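Local coordinates for histidine triad (HIT) protein (Sinorhizobium meliloti, PDB 3NRD), which belongs to the histidine triad family and probably binds nucleotides, acting perhaps as a nucleotide hydrolase or transferase, at the interface of chains A and B. Numbering follows the deposited sequence. Chains: chain A/B, histidine triad (HIT) protein.

Contact 1: the interface of chains A and B. Residues chain A 47-48, 50, 85, 87; chain B 72, 78-80.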
# COMPACT_ATOMS: atom_id res chain seq x y z
N LYS A 47 -6.39 8.46 -9.97
CA LYS A 47 -5.44 8.86 -8.91
C LYS A 47 -5.60 8.01 -7.64
O LYS A 47 -4.60 7.56 -7.08
CB LYS A 47 -5.52 10.38 -8.64
CG LYS A 47 -6.33 10.84 -7.45
CD LYS A 47 -6.42 12.38 -7.36
CE LYS A 47 -5.45 12.94 -6.33
N GLU A 48 -6.84 7.75 -7.22
CA GLU A 48 -7.07 6.91 -6.06
C GLU A 48 -7.55 5.56 -6.52
O GLU A 48 -8.30 5.47 -7.50
CB GLU A 48 -8.11 7.52 -5.11
CG GLU A 48 -7.88 8.96 -4.63
CD GLU A 48 -6.67 9.16 -3.69
OE1 GLU A 48 -5.93 8.20 -3.46
OE2 GLU A 48 -6.47 10.29 -3.20
N PHE A 50 -9.90 3.81 -5.33
CA PHE A 50 -11.37 3.78 -5.32
C PHE A 50 -12.03 4.38 -6.56
O PHE A 50 -13.24 4.18 -6.73
CB PHE A 50 -12.00 4.42 -4.03
CG PHE A 50 -11.72 5.89 -3.83
CD1 PHE A 50 -12.40 6.86 -4.54
CD2 PHE A 50 -10.82 6.29 -2.84
CE1 PHE A 50 -12.16 8.21 -4.32
CE2 PHE A 50 -10.59 7.63 -2.59
CZ PHE A 50 -11.26 8.60 -3.32
N LEU A 85 0.63 5.34 -3.08
CA LEU A 85 0.90 6.60 -2.41
C LEU A 85 0.47 7.72 -3.34
O LEU A 85 -0.63 8.23 -3.21
CB LEU A 85 2.38 6.69 -1.96
CG LEU A 85 2.93 5.45 -1.20
CD1 LEU A 85 4.41 5.63 -0.80
CD2 LEU A 85 2.10 5.15 0.01
N ASN A 87 1.80 10.82 -3.88
CA ASN A 87 1.95 12.21 -3.50
C ASN A 87 2.78 12.89 -4.60
O ASN A 87 2.53 14.03 -4.91
CB ASN A 87 2.59 12.38 -2.11
CG ASN A 87 1.80 11.67 -0.98
OD1 ASN A 87 0.58 11.49 -1.08
ND2 ASN A 87 2.50 11.23 0.07
N LYS B 72 -11.01 10.40 2.86
CA LYS B 72 -10.84 11.62 2.03
C LYS B 72 -11.96 12.64 2.27
O LYS B 72 -11.69 13.84 2.46
CB LYS B 72 -10.72 11.29 0.52
CG LYS B 72 -10.28 12.46 -0.40
CD LYS B 72 -9.84 11.96 -1.82
CE LYS B 72 -9.46 13.09 -2.81
NZ LYS B 72 -8.32 12.68 -3.75
N GLU B 78 -5.96 15.87 0.16
CA GLU B 78 -5.50 16.00 -1.23
C GLU B 78 -5.24 14.61 -1.82
O GLU B 78 -5.49 14.34 -3.01
CB GLU B 78 -4.22 16.84 -1.26
CG GLU B 78 -3.62 17.05 -2.62
CD GLU B 78 -2.38 17.94 -2.63
OE1 GLU B 78 -2.06 18.55 -1.58
OE2 GLU B 78 -1.73 17.98 -3.71
N LYS B 79 -4.71 13.72 -0.99
CA LYS B 79 -4.36 12.39 -1.44
C LYS B 79 -4.44 11.41 -0.30
O LYS B 79 -4.12 11.73 0.85
CB LYS B 79 -2.93 12.40 -2.03
CG LYS B 79 -2.50 11.14 -2.81
CD LYS B 79 -3.25 10.97 -4.14
CE LYS B 79 -3.03 9.58 -4.82
NZ LYS B 79 -3.36 8.44 -3.95
N ILE B 80 -4.89 10.20 -0.63
CA ILE B 80 -4.88 9.09 0.29
C ILE B 80 -3.68 8.21 -0.02
O ILE B 80 -3.41 7.91 -1.19
CB ILE B 80 -6.14 8.21 0.18
CG1 ILE B 80 -7.41 9.00 0.47
CG2 ILE B 80 -6.05 7.07 1.16
CD1 ILE B 80 -7.50 9.57 1.85
O HOH W 1 -3.06 6.09 -5.18

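Contact 2: the interface of chains A and B. Residues chain A 65, 68-69, 72, 80, 82; chain B 49-50.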
# COMPACT_ATOMS: atom_id res chain seq x y z
N ASN A 65 -1.56 -9.11 -6.13
CA ASN A 65 -1.33 -10.20 -5.23
C ASN A 65 -0.61 -11.34 -5.93
O ASN A 65 0.26 -11.97 -5.31
CB ASN A 65 -2.66 -10.64 -4.57
CG ASN A 65 -3.22 -9.56 -3.61
OD1 ASN A 65 -2.54 -8.57 -3.34
ND2 ASN A 65 -4.45 -9.73 -3.14
N ALA A 68 2.88 -9.99 -6.09
CA ALA A 68 3.49 -10.01 -4.76
C ALA A 68 3.98 -11.44 -4.43
O ALA A 68 5.11 -11.61 -4.00
CB ALA A 68 2.51 -9.53 -3.70
N ALA A 69 3.12 -12.43 -4.65
CA ALA A 69 3.49 -13.85 -4.45
C ALA A 69 4.65 -14.23 -5.36
O ALA A 69 5.62 -14.83 -4.91
CB ALA A 69 2.27 -14.77 -4.68
N LYS A 72 7.91 -12.52 -4.22
CA LYS A 72 8.42 -13.16 -3.02
C LYS A 72 9.10 -14.47 -3.37
O LYS A 72 10.18 -14.77 -2.87
CB LYS A 72 7.33 -13.40 -1.98
CG LYS A 72 7.89 -13.77 -0.58
CD LYS A 72 6.75 -13.90 0.49
CE LYS A 72 7.25 -14.31 1.91
NZ LYS A 72 6.26 -13.92 3.04
N ILE A 80 6.82 -8.90 1.72
CA ILE A 80 6.44 -7.96 0.68
C ILE A 80 5.81 -6.71 1.31
O ILE A 80 5.06 -6.82 2.29
CB ILE A 80 5.44 -8.59 -0.32
CG1 ILE A 80 6.06 -9.79 -1.05
CG2 ILE A 80 4.97 -7.57 -1.37
CD1 ILE A 80 7.24 -9.43 -1.98
N ILE A 82 3.45 -3.47 -0.03
CA ILE A 82 2.59 -3.01 -1.12
C ILE A 82 2.17 -1.61 -0.79
O ILE A 82 1.77 -1.35 0.35
CB ILE A 82 1.35 -3.88 -1.25
CG1 ILE A 82 1.76 -5.28 -1.76
CG2 ILE A 82 0.36 -3.23 -2.20
CD1 ILE A 82 0.71 -6.32 -1.60
N VAL B 49 -0.84 -10.19 2.22
CA VAL B 49 -2.15 -10.04 1.62
C VAL B 49 -2.57 -11.34 0.87
O VAL B 49 -3.69 -11.81 0.98
CB VAL B 49 -2.17 -8.76 0.73
CG1 VAL B 49 -1.49 -9.01 -0.63
CG2 VAL B 49 -3.57 -8.22 0.58
N PHE B 50 -1.64 -11.95 0.16
CA PHE B 50 -1.90 -13.15 -0.64
C PHE B 50 -2.02 -14.46 0.15
O PHE B 50 -2.25 -15.50 -0.43
CB PHE B 50 -0.85 -13.32 -1.77
CG PHE B 50 0.57 -13.34 -1.30
CD1 PHE B 50 1.14 -14.51 -0.84
CD2 PHE B 50 1.33 -12.17 -1.30
CE1 PHE B 50 2.46 -14.53 -0.42
CE2 PHE B 50 2.67 -12.18 -0.88
CZ PHE B 50 3.21 -13.37 -0.44

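Contact 1: the interface of chains A and B
B:Lys79 reaches across the two-fold interface to the carboxylate of A:Glu48, the two side chains running antiparallel. From CB, which passes the amide oxygen OD1 of A:Asn87, the chain turns at CG (chi2 69°); CG lies against the same OD1 and the backbone oxygen of A:Leu85. CD of B:Lys79 then passes OE2 of A:Glu48 and lies 3.7 Å from CE of A:Lys47, whose ammonium group is not modelled. CE runs near the carbonyl oxygens of A:Leu85 and A:Lys47, and a second bend, about the CD-CE bond, turns the ammonium NZ into a cluster of oxygens. There NZ of B:Lys79 makes a salt bridge with A:Glu48 OE1 at 2.6 Å, coming from above the carboxylate plane, 46° out of it. NZ of B:Lys79 also donates to A:Leu85 O at 2.8 Å. Within its own chain it donates to the carbonyl oxygen of B:Ile80. A water 2.7 Å from NZ of B:Lys79 links it to A:Lys47 O.

OE2 of A:Glu48 accepts from more than one donor. Among them, the backbone N of B:Ile80 meets OE2 of A:Glu48 at 3.0 Å on the syn side, somewhat out of the carboxylate plane, with 158° at the hydrogen. NZ of B:Lys72 takes the anti lone pair of A:Glu48 OE2 at 3.1 Å. Two ammonium groups flanking one carboxylate would favour its charged form. The aliphatic part of B:Lys72 also borders A:Phe50. A:Glu48 thus ties the loop before 3-10 helix 49-51 to the start of strand 79-84 and to helix 54-75 of the partner, a polar clasp that likely fixes the register of the HIT dimer.

Contact 2: the interface of chains A and B
With chi1 at 79°, B:Val49 directs CG1 between its own backbone N and carbonyl carbon, toward chain A; B:Phe50 takes a similar first torsion (55°), and its chi2 of 84° turns the ring to lie flat against helix 54-75 of chain A. Both residues belong to 3-10 helix 49-51 of a histidine triad (HIT) domain, a family whose members commonly pair as two-fold dimers; the model holds the C-terminal part of a longer protein, with this domain.

The ring of B:Phe50 rests with one face on the helix: CA of A:Ala69 sits over its centre, 4.0 Å from the centroid, in a CH-pi contact. The small methyl groups on this stretch of helix presumably let the ring come close to the backbone. CB of A:Ala68 touches CD2 of B:Phe50 at 3.8 Å, and CB of A:Ala69 lies by CD1 on the other flank. Beyond the far end of the ring the extended chain of A:Lys72 brings CD to the edge, in plane and 3.7 Å from CZ of B:Phe50, so its methylene part supplies an apolar border.

B:Val49 fits between helix and sheet of the partner. Its CG1 meets CD1 of A:Ile82, from strand 79-84, at 3.6 Å. On the helix side the same methyl faces the carboxamide of A:Asn65, modelled too close to carry weight. A:Ile80 makes a looser contact, its CG1 4.2 Å from CE2 of B:Phe50.

About 21 Å separates contact 1 from contact 2, measured between the centres of their C-alpha atoms. Both use the same elements with the chains exchanged: the segment carrying 3-10 helix 49-51 on one subunit faces helix 54-75 and strand 79-84 on the other. A:Phe50, B:Lys72 and B:Ile80 of contact 1 reappear in contact 2 as B:Phe50, A:Lys72 and A:Ile80. By the two-fold symmetry each contact has a twin, and it is the twin of contact 2 that adjoins contact 1, through A:Phe50 and B:Lys72. Such pairing suits a HIT dimer, in which the polar part could set the alignment and the apolar part contribute burial.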